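Local coordinates for lysosome-associated membrane glycoprotein 3 (Homo sapiens, PDB 4AKM) that is a lysosomal membrane glycoprotein that takes part in the unfolded protein response and in fusion of lysosomes with autophagosomes, at residues K57-L62 and F68-F73; T72-K75 and Y80-S83; Y7-L10 and L15-K18; V106-A111 and S120-Q125. All coordinates share one frame; numbering follows the deposited sequence.

Interaction 1 (K57-L62 and F68-F73). With NAG (2-acetamido-2-deoxy-beta-D-glucopyranose), chain D.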
loop_
_atom_site.group_PDB
_atom_site.type_symbol
_atom_site.label_atom_id
_atom_site.label_comp_id
_atom_site.label_asym_id
_atom_site.label_seq_id
_atom_site.Cartn_x
_atom_site.Cartn_y
_atom_site.Cartn_z
ATOM N N LYS A 57 -8.707 10.852 7.742
ATOM C CA LYS A 57 -8.232 10.378 6.448
ATOM C C LYS A 57 -6.753 10.692 6.225
ATOM O O LYS A 57 -6.326 11.846 6.308
ATOM C CB LYS A 57 -9.069 10.989 5.321
ATOM C CG LYS A 57 -9.127 10.140 4.063
ATOM C CD LYS A 57 -9.830 10.868 2.926
ATOM C CE LYS A 57 -9.008 12.052 2.442
ATOM N NZ LYS A 57 -9.576 12.644 1.200
ATOM N N SER A 58 -5.977 9.655 5.925
ATOM C CA SER A 58 -4.547 9.817 5.691
ATOM C C SER A 58 -4.129 9.152 4.390
ATOM O O SER A 58 -4.908 8.430 3.774
ATOM C CB SER A 58 -3.743 9.198 6.836
ATOM O OG SER A 58 -4.134 9.724 8.087
ATOM N N ASN A 59 -2.891 9.388 3.975
ATOM C CA ASN A 59 -2.336 8.635 2.855
ATOM C C ASN A 59 -0.836 8.427 2.962
ATOM O O ASN A 59 -0.085 9.342 3.329
ATOM C CB ASN A 59 -2.688 9.272 1.504
ATOM C CG ASN A 59 -1.908 10.548 1.231
ATOM O OD1 ASN A 59 -2.199 11.599 1.801
ATOM N ND2 ASN A 59 -0.927 10.465 0.340
ATOM N N LEU A 60 -0.432 7.192 2.673
ATOM C CA LEU A 60 0.959 6.828 2.468
ATOM C C LEU A 60 1.201 6.733 0.971
ATOM O O LEU A 60 0.601 5.913 0.281
ATOM C CB LEU A 60 1.274 5.480 3.117
ATOM C CG LEU A 60 2.630 4.902 2.697
ATOM C CD1 LEU A 60 3.759 5.836 3.094
ATOM C CD2 LEU A 60 2.846 3.520 3.282
ATOM N N LEU A 61 2.073 7.592 0.469
ATOM C CA LEU A 61 2.445 7.560 -0.930
ATOM C C LEU A 61 3.901 7.160 -1.069
ATOM O O LEU A 61 4.781 7.696 -0.391
ATOM C CB LEU A 61 2.188 8.910 -1.594
ATOM C CG LEU A 61 2.550 9.001 -3.075
ATOM C CD1 LEU A 61 1.740 8.021 -3.914
ATOM C CD2 LEU A 61 2.349 10.416 -3.555
ATOM N N LEU A 62 4.135 6.201 -1.954
ATOM C CA LEU A 62 5.458 5.659 -2.191
ATOM C C LEU A 62 5.829 5.940 -3.627
ATOM O O LEU A 62 5.150 5.496 -4.544
ATOM C CB LEU A 62 5.448 4.157 -1.959
ATOM C CG LEU A 62 4.896 3.709 -0.606
ATOM C CD1 LEU A 62 4.796 2.202 -0.565
ATOM C CD2 LEU A 62 5.768 4.218 0.527
ATOM N N PHE A 68 4.380 5.189 -8.860
ATOM C CA PHE A 68 4.069 5.272 -7.445
ATOM C C PHE A 68 2.980 4.305 -7.035
ATOM O O PHE A 68 2.230 3.778 -7.871
ATOM C CB PHE A 68 3.610 6.691 -7.088
ATOM C CG PHE A 68 2.364 7.135 -7.822
ATOM C CD1 PHE A 68 1.105 6.741 -7.391
ATOM C CD2 PHE A 68 2.455 7.946 -8.939
ATOM C CE1 PHE A 68 -0.036 7.137 -8.064
ATOM C CE2 PHE A 68 1.315 8.357 -9.610
ATOM C CZ PHE A 68 0.067 7.948 -9.176
ATOM N N VAL A 69 2.889 4.104 -5.729
ATOM C CA VAL A 69 1.768 3.402 -5.132
ATOM C C VAL A 69 1.212 4.271 -4.017
ATOM O O VAL A 69 1.948 4.744 -3.152
ATOM C CB VAL A 69 2.165 2.015 -4.575
ATOM C CG1 VAL A 69 0.999 1.393 -3.822
ATOM C CG2 VAL A 69 2.620 1.099 -5.693
ATOM N N ASN A 70 -0.094 4.488 -4.056
ATOM C CA ASN A 70 -0.758 5.350 -3.105
ATOM C C ASN A 70 -1.782 4.573 -2.299
ATOM O O ASN A 70 -2.765 4.059 -2.840
ATOM C CB ASN A 70 -1.426 6.518 -3.831
ATOM C CG ASN A 70 -1.709 7.689 -2.914
ATOM O OD1 ASN A 70 -1.202 7.759 -1.795
ATOM N ND2 ASN A 70 -2.521 8.621 -3.390
ATOM N N LEU A 71 -1.524 4.486 -1.000
ATOM C CA LEU A 71 -2.416 3.830 -0.063
ATOM C C LEU A 71 -3.156 4.876 0.754
ATOM O O LEU A 71 -2.552 5.591 1.541
ATOM C CB LEU A 71 -1.620 2.907 0.866
ATOM C CG LEU A 71 -0.834 1.784 0.182
ATOM C CD1 LEU A 71 -0.210 0.849 1.201
ATOM C CD2 LEU A 71 -1.722 1.012 -0.781
ATOM N N THR A 72 -4.466 4.963 0.557
ATOM C CA THR A 72 -5.301 5.880 1.321
ATOM C C THR A 72 -6.056 5.170 2.440
ATOM O O THR A 72 -6.735 4.157 2.202
ATOM C CB THR A 72 -6.321 6.603 0.422
ATOM O OG1 THR A 72 -5.638 7.503 -0.461
ATOM C CG2 THR A 72 -7.312 7.383 1.265
ATOM N N PHE A 73 -5.942 5.733 3.645
ATOM C CA PHE A 73 -6.579 5.210 4.851
ATOM C C PHE A 73 -7.734 6.089 5.338
ATOM O O PHE A 73 -7.651 7.320 5.308
ATOM C CB PHE A 73 -5.561 5.109 5.987
ATOM C CG PHE A 73 -4.340 4.306 5.649
ATOM C CD1 PHE A 73 -3.280 4.885 4.964
ATOM C CD2 PHE A 73 -4.239 2.980 6.042
ATOM C CE1 PHE A 73 -2.157 4.155 4.661
ATOM C CE2 PHE A 73 -3.119 2.250 5.745
ATOM C CZ PHE A 73 -2.075 2.836 5.051
HETATM C C1 NAG D . -2.977 9.852 -2.805
HETATM C C2 NAG D . -3.145 10.650 -4.089
HETATM C C3 NAG D . -3.590 12.074 -3.772
HETATM C C4 NAG D . -4.815 12.064 -2.866
HETATM C C5 NAG D . -4.646 11.110 -1.688
HETATM C C6 NAG D . -5.974 10.918 -0.973
HETATM C C7 NAG D . -1.815 10.141 -6.055
HETATM C C8 NAG D . -0.603 10.531 -6.847
HETATM N N2 NAG D . -1.898 10.649 -4.830
HETATM O O3 NAG D . -3.899 12.740 -4.976
HETATM O O4 NAG D . -5.055 13.361 -2.360
HETATM O O5 NAG D . -4.196 9.834 -2.095
HETATM O O6 NAG D . -5.778 10.029 0.102
HETATM O O7 NAG D . -2.669 9.393 -6.538
#
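Leu61 CD1 lies against both Asn70 CB, at 3.5 Å, and Phe68 CD1, at 3.8 Å, across the antiparallel hairpin of strands 57-62 and 68-73. Six backbone hydrogen bonds, paired at Ser58-Phe73, Leu60-Leu71 and Leu62-Val69, fix the register. This is the membrane-proximal part of the luminal domain, a beta prism, and Asn70 is its glycosylation site, with Thr72 completing the Asn-Leu-Thr sequon. On the same side of the Phe68 ring as Leu61 CD1, the acetamido methyl NAG C8 sits over the face, 3.5 Å from CZ and offset toward the rim. Asn70 chi1 (-160°) sets the amide over the strand, with ND2 bonded to NAG C1 and OD1 accepting a weak bond from Asn59 ND2 (3.5 Å), the amide planes 84° apart. Thr72 OG1 and NAG O6 are hydrogen-bonded at 2.6 Å. The opposite face is apolar apart from Ser58; there Leu60 CB meets the edge of the Phe73 ring at CE1, 4.0 Å away, and the side chains face strands 5-11 and 14-27. The chemistry implies a hairpin that turns hydrocarbon inward and holds its sugar covalently through Asn70 ND2, while the Thr72 hydroxyl bond and the Phe68 contact probably limit the sugar's swing.

Interaction 2 (T72-K75 and Y80-S83). With NAG (2-acetamido-2-deoxy-beta-D-glucopyranose), chain D.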
loop_
_atom_site.group_PDB
_atom_site.type_symbol
_atom_site.label_atom_id
_atom_site.label_comp_id
_atom_site.label_asym_id
_atom_site.label_seq_id
_atom_site.Cartn_x
_atom_site.Cartn_y
_atom_site.Cartn_z
ATOM N N THR A 72 -4.466 4.963 0.557
ATOM C CA THR A 72 -5.301 5.880 1.321
ATOM C C THR A 72 -6.056 5.170 2.440
ATOM O O THR A 72 -6.735 4.157 2.202
ATOM C CB THR A 72 -6.321 6.603 0.422
ATOM O OG1 THR A 72 -5.638 7.503 -0.461
ATOM C CG2 THR A 72 -7.312 7.383 1.265
ATOM N N PHE A 73 -5.942 5.733 3.645
ATOM C CA PHE A 73 -6.579 5.210 4.851
ATOM C C PHE A 73 -7.734 6.089 5.338
ATOM O O PHE A 73 -7.651 7.320 5.308
ATOM C CB PHE A 73 -5.561 5.109 5.987
ATOM C CG PHE A 73 -4.340 4.306 5.649
ATOM C CD1 PHE A 73 -3.280 4.885 4.964
ATOM C CD2 PHE A 73 -4.239 2.980 6.042
ATOM C CE1 PHE A 73 -2.157 4.155 4.661
ATOM C CE2 PHE A 73 -3.119 2.250 5.745
ATOM C CZ PHE A 73 -2.075 2.836 5.051
ATOM N N THR A 74 -8.793 5.437 5.810
ATOM C CA THR A 74 -9.937 6.101 6.428
ATOM C C THR A 74 -10.215 5.431 7.776
ATOM O O THR A 74 -10.179 4.204 7.878
ATOM C CB THR A 74 -11.201 6.002 5.524
ATOM O OG1 THR A 74 -11.057 6.866 4.391
ATOM C CG2 THR A 74 -12.462 6.395 6.276
ATOM N N LYS A 75 -10.462 6.226 8.816
ATOM C CA LYS A 75 -10.931 5.661 10.083
ATOM C C LYS A 75 -12.428 5.910 10.270
ATOM O O LYS A 75 -12.900 7.044 10.171
ATOM C CB LYS A 75 -10.119 6.170 11.283
ATOM C CG LYS A 75 -10.233 7.658 11.579
ATOM C CD LYS A 75 -9.512 8.011 12.883
ATOM C CE LYS A 75 -10.090 7.251 14.073
ATOM N NZ LYS A 75 -9.369 7.553 15.346
ATOM N N TYR A 80 -9.990 1.435 11.611
ATOM C CA TYR A 80 -9.506 2.121 10.421
ATOM C C TYR A 80 -9.199 1.059 9.372
ATOM O O TYR A 80 -9.138 -0.130 9.685
ATOM C CB TYR A 80 -8.247 2.936 10.739
ATOM C CG TYR A 80 -7.079 2.106 11.240
ATOM C CD1 TYR A 80 -6.979 1.747 12.578
ATOM C CD2 TYR A 80 -6.078 1.683 10.374
ATOM C CE1 TYR A 80 -5.914 0.988 13.039
ATOM C CE2 TYR A 80 -5.011 0.925 10.827
ATOM C CZ TYR A 80 -4.933 0.582 12.159
ATOM O OH TYR A 80 -3.874 -0.169 12.612
ATOM N N TYR A 81 -8.993 1.486 8.134
ATOM C CA TYR A 81 -8.767 0.555 7.035
ATOM C C TYR A 81 -8.163 1.296 5.859
ATOM O O TYR A 81 -8.173 2.528 5.825
ATOM C CB TYR A 81 -10.088 -0.109 6.618
ATOM C CG TYR A 81 -11.215 0.871 6.374
ATOM C CD1 TYR A 81 -12.041 1.286 7.413
ATOM C CD2 TYR A 81 -11.447 1.390 5.108
ATOM C CE1 TYR A 81 -13.066 2.191 7.195
ATOM C CE2 TYR A 81 -12.468 2.293 4.879
ATOM C CZ TYR A 81 -13.276 2.692 5.923
ATOM O OH TYR A 81 -14.293 3.591 5.687
ATOM N N ILE A 82 -7.618 0.554 4.900
ATOM C CA ILE A 82 -7.221 1.159 3.637
ATOM C C ILE A 82 -8.486 1.367 2.822
ATOM O O ILE A 82 -9.195 0.411 2.521
ATOM C CB ILE A 82 -6.245 0.269 2.844
ATOM C CG1 ILE A 82 -4.861 0.270 3.491
ATOM C CG2 ILE A 82 -6.141 0.745 1.403
ATOM C CD1 ILE A 82 -3.966 -0.860 3.022
ATOM N N SER A 83 -8.777 2.617 2.481
ATOM C CA SER A 83 -9.998 2.939 1.754
ATOM C C SER A 83 -9.761 3.173 0.263
ATOM O O SER A 83 -10.707 3.182 -0.525
ATOM C CB SER A 83 -10.691 4.155 2.368
ATOM O OG SER A 83 -9.911 5.322 2.194
HETATM C C1 NAG D . -2.977 9.852 -2.805
HETATM C C2 NAG D . -3.145 10.650 -4.089
HETATM C C3 NAG D . -3.590 12.074 -3.772
HETATM C C4 NAG D . -4.815 12.064 -2.866
HETATM C C5 NAG D . -4.646 11.110 -1.688
HETATM C C6 NAG D . -5.974 10.918 -0.973
HETATM C C7 NAG D . -1.815 10.141 -6.055
HETATM C C8 NAG D . -0.603 10.531 -6.847
HETATM N N2 NAG D . -1.898 10.649 -4.830
HETATM O O3 NAG D . -3.899 12.740 -4.976
HETATM O O4 NAG D . -5.055 13.361 -2.360
HETATM O O5 NAG D . -4.196 9.834 -2.095
HETATM O O6 NAG D . -5.778 10.029 0.102
HETATM O O7 NAG D . -2.669 9.393 -6.538
#
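Phe73 and Ile82 lie side by side and point the same way, with CE2 of the ring 3.5 Å from Ile82 CG1. They form a non-hydrogen-bonded pair on the face shared with Lys75 and Tyr80, whose CB atoms are 3.8 Å apart. Beyond CB the Tyr80 ring leads away from strand 72-75, and its OH bonds to His114 O. On the other face Thr74 and Tyr81 also run alongside each other. Tyr81 CG stands between the backbone N and carbonyl carbon (chi1 50°), which folds the ring back across the neighbouring strand. Thr74 O consequently lies over one ring face, 3.5 Å above its plane and toward the rim, and Thr74 CG2 reaches Tyr81 OH at 3.4 Å. Backbone bonds run from Thr74 N to Tyr81 O and from Tyr81 N to Thr74 O, each 3.0 Å. Ser83 N donates to Thr72 O, and Thr72 also has a backbone bond with Glu84, consistent with an irregular beta pairing here. Chemically, one side packs Phe73 on Ile82, with Phe142 continuing the cover over Phe73, Lys75 and Tyr80; on the other, the bond between Thr74 OG1 and Ser83 OG (2.9 Å) supplements the backbone ladder, while the Tyr81 ring merely covers Thr74 O.

Interaction 3 (Y7-L10 and L15-K18)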
loop_
_atom_site.group_PDB
_atom_site.type_symbol
_atom_site.label_atom_id
_atom_site.label_comp_id
_atom_site.label_asym_id
_atom_site.label_seq_id
_atom_site.Cartn_x
_atom_site.Cartn_y
_atom_site.Cartn_z
ATOM N N TYR A 7 8.226 2.127 5.911
ATOM C CA TYR A 7 7.759 3.442 5.520
ATOM C C TYR A 7 7.087 4.104 6.697
ATOM O O TYR A 7 6.754 3.449 7.689
ATOM C CB TYR A 7 6.781 3.317 4.360
ATOM C CG TYR A 7 7.343 2.518 3.211
ATOM C CD1 TYR A 7 8.563 2.851 2.640
ATOM C CD2 TYR A 7 6.666 1.412 2.714
ATOM C CE1 TYR A 7 9.081 2.115 1.600
ATOM C CE2 TYR A 7 7.175 0.676 1.675
ATOM C CZ TYR A 7 8.381 1.029 1.122
ATOM O OH TYR A 7 8.887 0.289 0.082
ATOM N N GLN A 8 6.861 5.404 6.568
ATOM C CA GLN A 8 6.514 6.211 7.713
ATOM C C GLN A 8 6.024 7.576 7.262
ATOM O O GLN A 8 6.620 8.200 6.384
ATOM C CB GLN A 8 7.766 6.365 8.559
ATOM C CG GLN A 8 7.551 6.879 9.943
ATOM C CD GLN A 8 8.864 7.216 10.608
ATOM O OE1 GLN A 8 9.487 8.233 10.289
ATOM N NE2 GLN A 8 9.305 6.354 11.521
ATOM N N VAL A 9 4.932 8.039 7.860
ATOM C CA VAL A 9 4.397 9.366 7.570
ATOM C C VAL A 9 4.295 10.152 8.876
ATOM O O VAL A 9 3.941 9.589 9.909
ATOM C CB VAL A 9 3.009 9.283 6.896
ATOM C CG1 VAL A 9 2.502 10.666 6.541
ATOM C CG2 VAL A 9 3.067 8.406 5.652
ATOM N N LEU A 10 4.609 11.444 8.841
ATOM C CA LEU A 10 4.652 12.227 10.075
ATOM C C LEU A 10 3.855 13.532 10.051
ATOM O O LEU A 10 3.792 14.225 9.032
ATOM C CB LEU A 10 6.102 12.530 10.456
ATOM C CG LEU A 10 6.966 11.353 10.908
ATOM C CD1 LEU A 10 8.437 11.753 10.926
ATOM C CD2 LEU A 10 6.524 10.867 12.278
ATOM N N LEU A 15 3.869 10.518 14.992
ATOM C CA LEU A 15 3.705 9.444 14.023
ATOM C C LEU A 15 2.280 9.397 13.477
ATOM O O LEU A 15 1.318 9.226 14.224
ATOM C CB LEU A 15 4.096 8.103 14.646
ATOM C CG LEU A 15 4.264 6.922 13.691
ATOM C CD1 LEU A 15 5.080 7.336 12.486
ATOM C CD2 LEU A 15 4.925 5.758 14.402
ATOM N N CYS A 16 2.157 9.556 12.166
ATOM C CA CYS A 16 0.865 9.545 11.496
ATOM C C CYS A 16 0.563 8.180 10.873
ATOM O O CYS A 16 -0.552 7.668 10.978
ATOM C CB CYS A 16 0.841 10.636 10.425
ATOM S SG CYS A 16 -0.476 10.483 9.210
ATOM N N ILE A 17 1.569 7.596 10.229
ATOM C CA ILE A 17 1.434 6.312 9.550
ATOM C C ILE A 17 2.748 5.548 9.650
ATOM O O ILE A 17 3.810 6.091 9.366
ATOM C CB ILE A 17 1.100 6.493 8.048
ATOM C CG1 ILE A 17 -0.339 6.973 7.856
ATOM C CG2 ILE A 17 1.326 5.202 7.277
ATOM C CD1 ILE A 17 -0.727 7.161 6.408
ATOM N N LYS A 18 2.674 4.290 10.065
ATOM C CA LYS A 18 3.850 3.432 10.097
ATOM C C LYS A 18 3.520 2.188 9.286
ATOM O O LYS A 18 2.573 1.476 9.603
ATOM C CB LYS A 18 4.195 3.050 11.536
ATOM C CG LYS A 18 5.556 2.399 11.711
ATOM C CD LYS A 18 5.645 1.693 13.061
ATOM C CE LYS A 18 7.086 1.511 13.522
ATOM N NZ LYS A 18 7.941 0.853 12.495
#
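Tyr7 meets strand 15-18 through its backbone alone, since its ring leads away to pack on Leu62, Ile42 and Pro44. At Gln8 the side chain takes over: CG touches Leu15 CD1 at 3.6 Å, the two chains crossing at about a right angle, while Gln8 CA makes a C-H...O contact with Ile17 O. Val9 is the centre of the pairing. Its N donates to Ile17 O at 2.7 Å, and its O is gripped by two donors, Cys16 N at 2.9 Å and Ile17 N at 3.1 Å, which arrive from the same face of the carbonyl plane. The Val9 and Ile17 side chains lie side by side, CB to CB 3.6 Å apart. Val9 CG1, anti to its backbone N (chi1 -177°), extends instead toward Cys16 SG, 4.0 Å away. Leu10 then turns back across the pair, its CD2 resting 3.6 Å from Leu15 CA and close to that residue's CD1. The register slips by one residue between Val9 and Leu10. Cys16 SG is bonded to Cys53 in a disulfide, which ties this hairpin to the chain leading into strand 57-64. Two consecutive residues, Cys16 and Ile17, facing the single Val9 define a classic beta bulge in an antiparallel hairpin.

Interaction 4 (V106-A111 and S120-Q125)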
loop_
_atom_site.group_PDB
_atom_site.type_symbol
_atom_site.label_atom_id
_atom_site.label_comp_id
_atom_site.label_asym_id
_atom_site.label_seq_id
_atom_site.Cartn_x
_atom_site.Cartn_y
_atom_site.Cartn_z
ATOM N N VAL A 106 -12.787 -1.759 1.472
ATOM C CA VAL A 106 -12.478 -1.920 2.881
ATOM C C VAL A 106 -11.399 -2.987 3.000
ATOM O O VAL A 106 -11.645 -4.174 2.768
ATOM C CB VAL A 106 -13.722 -2.292 3.701
ATOM C CG1 VAL A 106 -13.320 -2.862 5.050
ATOM C CG2 VAL A 106 -14.609 -1.072 3.879
ATOM N N MET A 107 -10.195 -2.549 3.353
ATOM C CA MET A 107 -9.028 -3.407 3.249
ATOM C C MET A 107 -8.111 -3.286 4.457
ATOM O O MET A 107 -7.769 -2.182 4.884
ATOM C CB MET A 107 -8.260 -3.085 1.967
ATOM C CG MET A 107 -7.194 -4.098 1.630
ATOM S SD MET A 107 -6.355 -3.733 0.086
ATOM C CE MET A 107 -5.487 -5.277 -0.181
ATOM N N PHE A 108 -7.719 -4.438 4.988
ATOM C CA PHE A 108 -6.884 -4.523 6.182
ATOM C C PHE A 108 -7.545 -3.790 7.336
ATOM O O PHE A 108 -6.872 -3.112 8.107
ATOM C CB PHE A 108 -5.484 -3.937 5.952
ATOM C CG PHE A 108 -4.661 -4.667 4.925
ATOM C CD1 PHE A 108 -5.184 -5.723 4.193
ATOM C CD2 PHE A 108 -3.346 -4.298 4.706
ATOM C CE1 PHE A 108 -4.415 -6.380 3.254
ATOM C CE2 PHE A 108 -2.572 -4.951 3.773
ATOM C CZ PHE A 108 -3.105 -5.996 3.045
ATOM N N GLN A 109 -8.863 -3.907 7.445
ATOM C CA GLN A 109 -9.590 -3.208 8.500
ATOM C C GLN A 109 -9.155 -3.689 9.888
ATOM O O GLN A 109 -9.115 -4.891 10.155
ATOM C CB GLN A 109 -11.101 -3.364 8.322
ATOM C CG GLN A 109 -11.920 -2.447 9.224
ATOM C CD GLN A 109 -13.415 -2.654 9.068
ATOM O OE1 GLN A 109 -13.859 -3.620 8.445
ATOM N NE2 GLN A 109 -14.201 -1.745 9.635
ATOM N N THR A 110 -8.837 -2.737 10.763
ATOM C CA THR A 110 -8.255 -3.039 12.065
ATOM C C THR A 110 -8.801 -2.102 13.132
ATOM O O THR A 110 -8.966 -0.908 12.878
ATOM C CB THR A 110 -6.724 -2.862 12.032
ATOM O OG1 THR A 110 -6.174 -3.644 10.968
ATOM C CG2 THR A 110 -6.094 -3.287 13.353
ATOM N N ALA A 111 -9.071 -2.644 14.321
ATOM C CA ALA A 111 -9.528 -1.842 15.455
ATOM C C ALA A 111 -8.542 -0.714 15.742
ATOM O O ALA A 111 -7.331 -0.933 15.758
ATOM C CB ALA A 111 -9.708 -2.717 16.683
ATOM N N SER A 120 0.913 -13.094 4.866
ATOM C CA SER A 120 0.374 -13.800 3.709
ATOM C C SER A 120 0.113 -12.833 2.562
ATOM O O SER A 120 -0.397 -11.728 2.779
ATOM C CB SER A 120 -0.923 -14.532 4.076
ATOM O OG SER A 120 -0.773 -15.303 5.260
ATOM N N GLU A 121 0.445 -13.266 1.348
ATOM C CA GLU A 121 0.277 -12.450 0.151
ATOM C C GLU A 121 -1.146 -11.945 -0.043
ATOM O O GLU A 121 -2.084 -12.738 -0.162
ATOM C CB GLU A 121 0.683 -13.231 -1.092
ATOM C CG GLU A 121 0.250 -12.553 -2.374
ATOM C CD GLU A 121 0.426 -13.425 -3.595
ATOM O OE1 GLU A 121 1.588 -13.721 -3.952
ATOM O OE2 GLU A 121 -0.600 -13.811 -4.197
ATOM N N GLN A 122 -1.297 -10.621 -0.088
ATOM C CA GLN A 122 -2.589 -10.005 -0.370
ATOM C C GLN A 122 -2.583 -9.380 -1.756
ATOM O O GLN A 122 -1.545 -8.945 -2.247
ATOM C CB GLN A 122 -2.955 -8.966 0.693
ATOM C CG GLN A 122 -3.184 -9.549 2.081
ATOM C CD GLN A 122 -4.262 -10.624 2.105
ATOM O OE1 GLN A 122 -3.977 -11.812 1.928
ATOM N NE2 GLN A 122 -5.506 -10.210 2.332
ATOM N N SER A 123 -3.752 -9.325 -2.377
ATOM C CA SER A 123 -3.849 -8.950 -3.776
ATOM C C SER A 123 -5.054 -8.074 -4.065
ATOM O O SER A 123 -6.106 -8.211 -3.438
ATOM C CB SER A 123 -3.925 -10.205 -4.642
ATOM O OG SER A 123 -4.536 -9.921 -5.885
ATOM N N LEU A 124 -4.897 -7.184 -5.036
ATOM C CA LEU A 124 -5.980 -6.303 -5.442
ATOM C C LEU A 124 -5.857 -5.936 -6.918
ATOM O O LEU A 124 -4.805 -5.472 -7.361
ATOM C CB LEU A 124 -5.954 -5.041 -4.593
ATOM C CG LEU A 124 -7.200 -4.175 -4.717
ATOM C CD1 LEU A 124 -8.395 -4.945 -4.183
ATOM C CD2 LEU A 124 -7.008 -2.857 -3.982
ATOM N N GLN A 125 -6.922 -6.156 -7.686
ATOM C CA GLN A 125 -6.945 -5.679 -9.067
ATOM C C GLN A 125 -7.272 -4.193 -9.070
ATOM O O GLN A 125 -8.341 -3.787 -8.616
ATOM C CB GLN A 125 -7.954 -6.455 -9.918
ATOM C CG GLN A 125 -7.438 -7.778 -10.462
ATOM C CD GLN A 125 -6.805 -7.661 -11.840
ATOM O OE1 GLN A 125 -6.357 -6.591 -12.249
ATOM N NE2 GLN A 125 -6.772 -8.773 -12.568
#
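Phe108, whose ring meets Gln122 across this contact, has its carbonyl O taken by Thr110 OG1 at 3.0 Å. That donor stands above the carbonyl plane, 47° out of it, so the bond misses the lone-pair directions. It lies within segment 106-111, at the corner where Phe108 adopts a left-handed backbone conformation (phi 57°, psi 39°). No hydrogen bond crosses to segment 120-125; apolar side-chain contacts join the two, one of them through a thioether sulfur. Phe108 CE1 touches Gln122 CG at 3.6 Å, and Gln122 CB lies at the ring edge, in its plane, 3.8 Å from CZ. The two side chains slide past each other in opposite directions. Met107, fully extended, brings SD within 4.2 Å of Leu124 CD2. The extended chain bridges backbones that stay far apart, Met107 CA to Leu124 CA being 9.7 Å. Ser123 OG serves a different partner, Gln131. On one side Met107 and Thr110 bond through their backbones to strand 80-90; on the other, Gln122 and Leu124 bond to strand 130-135. Between these strands the Phe108 ring stacks on Phe116 and touches Thr134, Val137 and Leu139, so the contact bridges the margins of the two antiparallel sheets.

Interactions 1 and 2 are successive hairpins of one five-stranded sheet, sharing Thr72 and Phe73 on strand 67-75. Interaction 1 is the most buried of the four; interactions 2 and 3 are partly buried, and interaction 4 is a surface contact. Interaction 3 belongs to the other sheet, and its Val9 and Ile17 pack on Leu60 and Ser58 of interaction 1, with Ile17 also reaching Phe73: two sheets meeting face to face. Segment 106-111 of interaction 4 continues the first sheet, pairing with Ile82 and Tyr80, and segment 120-125 belongs to the second. Backbone ladders hold the three hairpins, whereas apolar side-chain packing, without a hydrogen bond, spans interaction 4; the glycan touches only interactions 1 and 2.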